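Local coordinates for NAD(P)H-FMN oxidoreductase (Bacillus subtilis, PDB 5LVA), which binds FMN and probably acts as a flavin-dependent oxidoreductase that takes electrons from NAD(P)H, at residues 46-49 with 50-54. Residues are numbered along the deposited sequence; the frame is centred on the assembly and turned at random.
Sequences DVEK and EQKLC
Glu-50 N donates to Asp-46 O and starts the backbone ladder of helix 47-56. Gln-51 N to Val-47 O follows at 2.9 Å and is almost straight (178°). Lys-52 N to Glu-48 O and Leu-53 N to Lys-49 O continue it, each donor tilted from the carbonyl plane. Asp-46 is the N-cap. Its OD1 accepts from Lys-49 N at 3.1 Å, met from above the carboxylate plane.

Van der Waals contacts add to this. Val-47 and Gln-51 run side by side, with Val-47 CG1 3.8 Å from Gln-51 NE2. Leu-53 CG lies against Lys-49 O.

The polar ends bind other parts of the chain. Glu-50 is buried. Its CG lies anti to the carbonyl carbon (chi1 -55°), and a bend at chi2 (-59°) carries the chain past Asp-46 O. OE1 forms a salt bridge with Arg-34 NH1 and accepts from Trp-78 NE1, while OE2 bonds Tyr-40 OH. An alanine here would probably leave Arg-34 without this countercharge and Trp-78 NE1 without its acceptor. The extended Lys-49 reaches Glu-39 OE1 with NZ in a salt bridge.

In this flavodoxin-like fold, away from the FMN site, helix 47-56 meets edge strand 31-35 through Arg-34, and helix 73-82 through Trp-78 and the Gln-51 NE2 to Val-82 O hydrogen bond.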
# COMPACT_ATOMS: atom_id res chain seq x y z
N ASP A 46 6.78 -8.18 14.34
CA ASP A 46 7.92 -7.63 15.06
C ASP A 46 7.82 -6.10 15.00
O ASP A 46 8.25 -5.47 14.04
CB ASP A 46 9.22 -8.14 14.43
CG ASP A 46 10.45 -7.85 15.27
OD1 ASP A 46 10.54 -6.76 15.87
OD2 ASP A 46 11.35 -8.72 15.31
N VAL A 47 7.23 -5.51 16.03
CA VAL A 47 6.89 -4.10 16.00
C VAL A 47 8.12 -3.23 15.81
O VAL A 47 8.13 -2.35 14.95
CB VAL A 47 6.14 -3.70 17.29
CG1 VAL A 47 5.96 -2.20 17.37
CG2 VAL A 47 4.79 -4.40 17.33
N GLU A 48 9.16 -3.50 16.58
CA GLU A 48 10.37 -2.69 16.53
C GLU A 48 11.03 -2.77 15.17
O GLU A 48 11.53 -1.77 14.66
CB GLU A 48 11.35 -3.14 17.62
CG GLU A 48 12.58 -2.27 17.71
CD GLU A 48 13.49 -2.65 18.85
OE1 GLU A 48 13.42 -3.81 19.29
OE2 GLU A 48 14.29 -1.80 19.28
N LYS A 49 11.01 -3.95 14.58
CA LYS A 49 11.56 -4.16 13.25
C LYS A 49 10.85 -3.29 12.22
O LYS A 49 11.49 -2.61 11.43
CB LYS A 49 11.45 -5.63 12.85
CG LYS A 49 12.06 -5.95 11.48
CD LYS A 49 11.75 -7.38 11.05
CE LYS A 49 12.12 -7.59 9.59
NZ LYS A 49 11.62 -8.90 9.06
N GLU A 50 9.52 -3.32 12.26
CA GLU A 50 8.70 -2.53 11.36
C GLU A 50 8.94 -1.04 11.55
O GLU A 50 9.17 -0.32 10.59
CB GLU A 50 7.23 -2.85 11.58
CG GLU A 50 6.89 -4.30 11.46
CD GLU A 50 7.24 -4.86 10.11
OE1 GLU A 50 6.96 -4.20 9.10
OE2 GLU A 50 7.79 -5.97 10.07
N GLN A 51 8.87 -0.58 12.80
CA GLN A 51 9.18 0.80 13.12
C GLN A 51 10.53 1.23 12.56
O GLN A 51 10.63 2.27 11.94
CB GLN A 51 9.16 1.03 14.63
CG GLN A 51 7.77 1.18 15.20
CD GLN A 51 7.77 1.38 16.69
OE1 GLN A 51 8.82 1.38 17.32
NE2 GLN A 51 6.60 1.54 17.26
N LYS A 52 11.55 0.41 12.77
CA LYS A 52 12.91 0.75 12.35
C LYS A 52 13.05 0.85 10.85
O LYS A 52 13.87 1.60 10.34
CB LYS A 52 13.90 -0.29 12.87
CG LYS A 52 14.42 -0.04 14.26
CD LYS A 52 15.31 -1.21 14.66
CE LYS A 52 16.53 -0.75 15.42
NZ LYS A 52 17.12 0.47 14.80
N LEU A 53 12.25 0.08 10.13
CA LEU A 53 12.29 0.12 8.68
C LEU A 53 11.63 1.38 8.16
O LEU A 53 12.15 2.02 7.24
CB LEU A 53 11.63 -1.12 8.08
CG LEU A 53 12.54 -2.34 8.14
CD1 LEU A 53 11.79 -3.63 7.83
CD2 LEU A 53 13.68 -2.15 7.19
N CYS A 54 10.48 1.73 8.72
CA CYS A 54 9.81 2.99 8.39
C CYS A 54 10.76 4.17 8.59
O CYS A 54 10.89 5.02 7.74
CB CYS A 54 8.54 3.21 9.23
SG CYS A 54 7.20 2.03 8.98